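Local coordinates for GphF Dehydratase 1 (Archangium violaceum, PDB 6MBF), which probably dehydrates polyketide intermediates of the gephyronic acid synthase as a dehydratase domain, and is linked to the olefin rearrangement of that pathway, at residues A236-H249 with H260-V274. Numbering follows the deposited sequence. Where two conformers were deposited one is given.
Sequences ARGVREVRVHLRLH and HTADLRLFDMEGRLV
R243, H245 and R247 pair with F267, R265 and D263 in an antiparallel β hairpin of the hot-dog fold, which illustrates how alternation along paired strands sorts side chains between two faces. Strands 241-248 and 260-267 run 153° apart in direction, and each of these three pairs exchanges two backbone hydrogen bonds, as in R265 N to H245 O at 2.8 Å. The alternate, non-hydrogen-bonded pairs turn V244, L246 and L248 with L266, L264 and A262 to the buried face, where helix 200-214 covers L246 and L248. V244 CG2, anti to its own N, lies alongside L266 CD1 at 3.9 Å. Within the type I turn D268-G271, M269, bent at chi2 (-54°) and chi3 (-79°), brings CE over one face of the R243 guanidinium, 3.4 Å from CZ. At the other end, T261 CG2 sits over the H249 ring, 3.6 Å from its centroid. H249 NE2 donates a hydrogen bond to D263 OD2 at 2.9 Å; the oxygen lies near the ring plane, but the donor comes from above the carboxylate plane. With an alanine here instead of H249, T261 CG2 would probably lose its ring face and D263 OD2 one of its donors. D263 OD1 accepts a hydrogen bond from A279 N of strand 273-284, while a water links D263 OD2 to R247 NH1.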
loop_
_atom_site.group_PDB
_atom_site.type_symbol
_atom_site.label_atom_id
_atom_site.label_comp_id
_atom_site.label_asym_id
_atom_site.label_seq_id
_atom_site.Cartn_x
_atom_site.Cartn_y
_atom_site.Cartn_z
ATOM N N ALA A 236 0.674 2.374 -15.245
ATOM C CA ALA A 236 2.074 2.576 -15.592
ATOM C C ALA A 236 2.931 2.023 -14.464
ATOM O O ALA A 236 2.605 2.210 -13.289
ATOM C CB ALA A 236 2.389 4.059 -15.825
ATOM N N ARG A 237 4.010 1.331 -14.822
ATOM C CA ARG A 237 4.904 0.721 -13.849
ATOM C C ARG A 237 6.083 1.648 -13.546
ATOM O O ARG A 237 6.449 2.509 -14.347
ATOM C CB ARG A 237 5.433 -0.619 -14.360
ATOM C CG ARG A 237 4.506 -1.348 -15.316
ATOM C CD ARG A 237 3.517 -2.251 -14.609
ATOM N NE ARG A 237 2.965 -3.246 -15.531
ATOM C CZ ARG A 237 3.498 -4.448 -15.741
ATOM N NH1 ARG A 237 2.936 -5.293 -16.598
ATOM N NH2 ARG A 237 4.592 -4.810 -15.084
ATOM N N GLY A 238 6.669 1.458 -12.366
ATOM C CA GLY A 238 7.909 2.129 -12.017
ATOM C C GLY A 238 7.825 3.631 -11.848
ATOM O O GLY A 238 8.823 4.327 -12.052
ATOM N N VAL A 239 6.666 4.150 -11.463
ATOM C CA VAL A 239 6.482 5.591 -11.305
ATOM C C VAL A 239 7.133 6.053 -10.007
ATOM O O VAL A 239 7.050 5.370 -8.981
ATOM C CB VAL A 239 4.978 5.926 -11.339
ATOM C CG1 VAL A 239 4.748 7.388 -10.995
ATOM C CG2 VAL A 239 4.396 5.601 -12.713
ATOM N N ARG A 240 7.805 7.216 -10.044
ATOM C CA ARG A 240 8.509 7.751 -8.885
ATOM C C ARG A 240 7.879 9.018 -8.328
ATOM O O ARG A 240 8.297 9.478 -7.259
ATOM C CB ARG A 240 9.979 8.063 -9.231
ATOM C CG ARG A 240 10.701 6.968 -10.014
ATOM C CD ARG A 240 12.204 7.249 -10.088
ATOM N NE ARG A 240 12.513 8.493 -10.787
ATOM C CZ ARG A 240 13.724 9.038 -10.823
ATOM N NH1 ARG A 240 14.732 8.448 -10.189
ATOM N NH2 ARG A 240 13.929 10.172 -11.484
ATOM N N GLU A 241 6.889 9.582 -9.013
ATOM C CA GLU A 241 6.408 10.919 -8.700
ATOM C C GLU A 241 5.015 11.065 -9.286
ATOM O O GLU A 241 4.810 10.765 -10.469
ATOM C CB GLU A 241 7.355 11.987 -9.265
ATOM C CG GLU A 241 6.983 13.414 -8.887
ATOM C CD GLU A 241 8.006 14.434 -9.365
ATOM O OE1 GLU A 241 8.918 14.060 -10.139
ATOM O OE2 GLU A 241 7.885 15.613 -8.979
ATOM N N VAL A 242 4.053 11.495 -8.459
ATOM C CA VAL A 242 2.680 11.688 -8.910
ATOM C C VAL A 242 2.078 12.908 -8.231
ATOM O O VAL A 242 2.560 13.384 -7.198
ATOM C CB VAL A 242 1.753 10.476 -8.629
ATOM C CG1 VAL A 242 2.200 9.227 -9.396
ATOM C CG2 VAL A 242 1.672 10.205 -7.135
ATOM N N ARG A 243 1.013 13.410 -8.833
ATOM C CA ARG A 243 0.034 14.217 -8.129
ATOM C C ARG A 243 -1.177 13.334 -7.877
ATOM O O ARG A 243 -1.609 12.591 -8.761
ATOM C CB ARG A 243 -0.352 15.462 -8.927
ATOM C CG ARG A 243 0.799 16.452 -9.090
ATOM C CD ARG A 243 0.268 17.769 -9.648
ATOM N NE ARG A 243 1.316 18.782 -9.770
ATOM C CZ ARG A 243 2.072 18.960 -10.850
ATOM N NH1 ARG A 243 1.913 18.195 -11.925
ATOM N NH2 ARG A 243 3.000 19.907 -10.854
ATOM N N VAL A 244 -1.701 13.378 -6.662
ATOM C CA VAL A 244 -2.775 12.476 -6.271
ATOM C C VAL A 244 -3.981 13.302 -5.856
ATOM O O VAL A 244 -3.850 14.256 -5.081
ATOM C CB VAL A 244 -2.343 11.519 -5.145
ATOM C CG1 VAL A 244 -1.727 12.283 -3.967
ATOM C CG2 VAL A 244 -3.528 10.666 -4.705
ATOM N N HIS A 245 -5.142 12.957 -6.395
ATOM C CA HIS A 245 -6.404 13.514 -5.936
ATOM C C HIS A 245 -7.082 12.485 -5.039
ATOM O O HIS A 245 -7.159 11.306 -5.392
ATOM C CB HIS A 245 -7.295 13.880 -7.125
ATOM C CG HIS A 245 -8.636 14.400 -6.730
ATOM N ND1 HIS A 245 -9.806 13.930 -7.284
ATOM C CD2 HIS A 245 -9.000 15.324 -5.809
ATOM C CE1 HIS A 245 -10.832 14.557 -6.737
ATOM N NE2 HIS A 245 -10.370 15.404 -5.836
ATOM N N LEU A 246 -7.550 12.920 -3.869
ATOM C CA LEU A 246 -8.226 12.019 -2.944
ATOM C C LEU A 246 -9.565 12.613 -2.535
ATOM O O LEU A 246 -9.731 13.836 -2.494
ATOM C CB LEU A 246 -7.374 11.732 -1.694
ATOM C CG LEU A 246 -7.217 12.871 -0.678
ATOM C CD1 LEU A 246 -8.335 12.862 0.376
ATOM C CD2 LEU A 246 -5.895 12.765 0.014
ATOM N N ARG A 247 -10.521 11.736 -2.238
ATOM C CA ARG A 247 -11.830 12.163 -1.748
ATOM C C ARG A 247 -12.252 11.261 -0.595
ATOM O O ARG A 247 -12.423 10.052 -0.771
ATOM C CB ARG A 247 -12.887 12.149 -2.864
ATOM C CG ARG A 247 -14.297 12.490 -2.354
ATOM C CD ARG A 247 -15.357 12.512 -3.476
ATOM N NE ARG A 247 -15.087 13.532 -4.486
ATOM C CZ ARG A 247 -14.930 13.297 -5.789
ATOM N NH1 ARG A 247 -15.011 12.059 -6.269
ATOM N NH2 ARG A 247 -14.693 14.307 -6.618
ATOM N N LEU A 248 -12.425 11.853 0.580
ATOM C CA LEU A 248 -12.953 11.129 1.723
ATOM C C LEU A 248 -14.470 11.040 1.627
ATOM O O LEU A 248 -15.141 12.011 1.267
ATOM C CB LEU A 248 -12.541 11.829 3.020
ATOM C CG LEU A 248 -11.179 11.407 3.575
ATOM C CD1 LEU A 248 -10.596 12.502 4.457
ATOM C CD2 LEU A 248 -11.308 10.101 4.361
ATOM N N HIS A 249 -15.008 9.864 1.938
ATOM C CA HIS A 249 -16.444 9.692 2.019
ATOM C C HIS A 249 -16.978 10.440 3.240
ATOM O O HIS A 249 -16.226 10.736 4.170
ATOM C CB HIS A 249 -16.793 8.205 2.100
ATOM C CG HIS A 249 -16.518 7.448 0.839
ATOM N ND1 HIS A 249 -17.089 6.224 0.569
ATOM C CD2 HIS A 249 -15.739 7.745 -0.229
ATOM C CE1 HIS A 249 -16.670 5.794 -0.608
ATOM N NE2 HIS A 249 -15.850 6.698 -1.115
ATOM N N HIS A 260 -12.961 5.349 8.215
ATOM C CA HIS A 260 -13.101 6.262 7.090
ATOM C C HIS A 260 -12.975 5.456 5.807
ATOM O O HIS A 260 -12.439 4.342 5.802
ATOM C CB HIS A 260 -12.045 7.373 7.089
ATOM C CG HIS A 260 -12.331 8.484 8.043
ATOM N ND1 HIS A 260 -13.234 9.484 7.762
ATOM C CD2 HIS A 260 -11.815 8.770 9.262
ATOM C CE1 HIS A 260 -13.273 10.334 8.773
ATOM N NE2 HIS A 260 -12.422 9.922 9.697
ATOM N N THR A 261 -13.468 6.037 4.720
ATOM C CA THR A 261 -13.321 5.465 3.385
ATOM C C THR A 261 -12.866 6.571 2.443
ATOM O O THR A 261 -13.274 7.726 2.597
ATOM C CB THR A 261 -14.634 4.831 2.891
ATOM O OG1 THR A 261 -15.082 3.847 3.830
ATOM C CG2 THR A 261 -14.445 4.155 1.531
ATOM N N ALA A 262 -11.998 6.233 1.487
ATOM C CA ALA A 262 -11.495 7.228 0.551
ATOM C C ALA A 262 -11.293 6.602 -0.822
ATOM O O ALA A 262 -11.005 5.406 -0.944
ATOM C CB ALA A 262 -10.173 7.845 1.040
ATOM N N ASP A 263 -11.441 7.436 -1.849
ATOM C CA ASP A 263 -11.071 7.117 -3.219
ATOM C C ASP A 263 -9.882 7.985 -3.622
ATOM O O ASP A 263 -9.740 9.119 -3.160
ATOM C CB ASP A 263 -12.241 7.360 -4.180
ATOM C CG ASP A 263 -13.510 6.678 -3.732
ATOM O OD1 ASP A 263 -13.451 5.470 -3.433
ATOM O OD2 ASP A 263 -14.563 7.352 -3.678
ATOM N N LEU A 264 -9.016 7.448 -4.476
ATOM C CA LEU A 264 -7.829 8.182 -4.889
ATOM C C LEU A 264 -7.564 7.962 -6.368
ATOM O O LEU A 264 -7.885 6.909 -6.925
ATOM C CB LEU A 264 -6.579 7.770 -4.092
ATOM C CG LEU A 264 -6.596 7.927 -2.573
ATOM C CD1 LEU A 264 -7.151 6.689 -1.907
ATOM C CD2 LEU A 264 -5.171 8.189 -2.085
ATOM N N ARG A 265 -6.986 8.980 -7.001
ATOM C CA ARG A 265 -6.552 8.925 -8.389
ATOM C C ARG A 265 -5.141 9.486 -8.452
ATOM O O ARG A 265 -4.894 10.600 -7.976
ATOM C CB ARG A 265 -7.495 9.722 -9.301
ATOM C CG ARG A 265 -8.950 9.252 -9.249
ATOM C CD ARG A 265 -9.059 7.828 -9.741
ATOM N NE ARG A 265 -10.438 7.379 -9.922
ATOM C CZ ARG A 265 -11.101 6.594 -9.078
ATOM N NH1 ARG A 265 -10.531 6.163 -7.957
ATOM N NH2 ARG A 265 -12.346 6.230 -9.365
ATOM N N LEU A 266 -4.216 8.705 -9.005
ATOM C CA LEU A 266 -2.818 9.101 -9.121
ATOM C C LEU A 266 -2.518 9.483 -10.568
ATOM O O LEU A 266 -2.851 8.733 -11.491
ATOM C CB LEU A 266 -1.890 7.964 -8.673
ATOM C CG LEU A 266 -1.755 7.629 -7.175
ATOM C CD1 LEU A 266 -3.074 7.210 -6.541
ATOM C CD2 LEU A 266 -0.726 6.530 -7.007
ATOM N N PHE A 267 -1.863 10.628 -10.761
ATOM C CA PHE A 267 -1.532 11.140 -12.086
ATOM C C PHE A 267 -0.035 11.383 -12.193
ATOM O O PHE A 267 0.608 11.780 -11.216
ATOM C CB PHE A 267 -2.271 12.454 -12.379
ATOM C CG PHE A 267 -3.763 12.336 -12.314
ATOM C CD1 PHE A 267 -4.509 12.089 -13.460
ATOM C CD2 PHE A 267 -4.420 12.472 -11.101
ATOM C CE1 PHE A 267 -5.891 11.974 -13.394
ATOM C CE2 PHE A 267 -5.795 12.358 -11.030
ATOM C CZ PHE A 267 -6.531 12.112 -12.173
ATOM N N ASP A 268 0.532 11.160 -13.380
ATOM C CA ASP A 268 1.924 11.555 -13.546
ATOM C C ASP A 268 2.000 13.076 -13.674
ATOM O O ASP A 268 0.982 13.779 -13.647
ATOM C CB ASP A 268 2.574 10.811 -14.719
ATOM C CG ASP A 268 1.995 11.173 -16.086
ATOM O OD1 ASP A 268 1.369 12.240 -16.258
ATOM O OD2 ASP A 268 2.187 10.355 -17.016
ATOM N N MET A 269 3.224 13.601 -13.777
ATOM C CA MET A 269 3.382 15.053 -13.790
ATOM C C MET A 269 2.895 15.699 -15.088
ATOM O O MET A 269 2.861 16.934 -15.169
ATOM C CB MET A 269 4.841 15.416 -13.511
ATOM C CG MET A 269 5.334 14.866 -12.172
ATOM S SD MET A 269 4.292 15.342 -10.767
ATOM C CE MET A 269 4.863 17.016 -10.484
ATOM N N GLU A 270 2.499 14.905 -16.084
ATOM C CA GLU A 270 1.845 15.422 -17.277
ATOM C C GLU A 270 0.325 15.359 -17.183
ATOM O O GLU A 270 -0.357 15.730 -18.144
ATOM C CB GLU A 270 2.314 14.656 -18.521
ATOM C CG GLU A 270 3.823 14.459 -18.601
ATOM C CD GLU A 270 4.587 15.769 -18.683
ATOM O OE1 GLU A 270 4.056 16.737 -19.273
ATOM O OE2 GLU A 270 5.719 15.832 -18.157
ATOM N N GLY A 271 -0.223 14.903 -16.057
ATOM C CA GLY A 271 -1.658 14.789 -15.895
ATOM C C GLY A 271 -2.279 13.500 -16.390
ATOM O O GLY A 271 -3.513 13.401 -16.411
ATOM N N ARG A 272 -1.473 12.519 -16.800
ATOM C CA ARG A 272 -1.996 11.237 -17.253
ATOM C C ARG A 272 -2.239 10.323 -16.061
ATOM O O ARG A 272 -1.439 10.277 -15.128
ATOM C CB ARG A 272 -1.022 10.567 -18.224
ATOM C CG ARG A 272 -0.712 11.387 -19.468
ATOM C CD ARG A 272 0.357 10.726 -20.317
ATOM N NE ARG A 272 1.662 10.777 -19.670
ATOM C CZ ARG A 272 2.814 10.583 -20.303
ATOM N NH1 ARG A 272 2.822 10.329 -21.607
ATOM N NH2 ARG A 272 3.957 10.648 -19.635
ATOM N N LEU A 273 -3.351 9.588 -16.099
ATOM C CA LEU A 273 -3.703 8.704 -14.989
ATOM C C LEU A 273 -2.729 7.535 -14.879
ATOM O O LEU A 273 -2.493 6.815 -15.854
ATOM C CB LEU A 273 -5.122 8.178 -15.171
ATOM C CG LEU A 273 -5.638 7.339 -14.000
ATOM C CD1 LEU A 273 -5.909 8.237 -12.806
ATOM C CD2 LEU A 273 -6.895 6.568 -14.402
ATOM N N VAL A 274 -2.175 7.353 -13.683
ATOM C CA VAL A 274 -1.243 6.272 -13.383
ATOM C C VAL A 274 -1.918 5.139 -12.618
ATOM O O VAL A 274 -1.636 3.964 -12.858
ATOM C CB VAL A 274 -0.041 6.837 -12.590
ATOM C CG1 VAL A 274 0.737 5.719 -11.909
ATOM C CG2 VAL A 274 0.858 7.641 -13.511
HETATM O O HOH W 1 0.026 16.102 -12.478
HETATM O O HOH W 2 4.082 19.206 -14.020
HETATM O O HOH W 3 -14.937 9.531 -5.180
HETATM O O HOH W 4 -14.800 8.699 5.439
#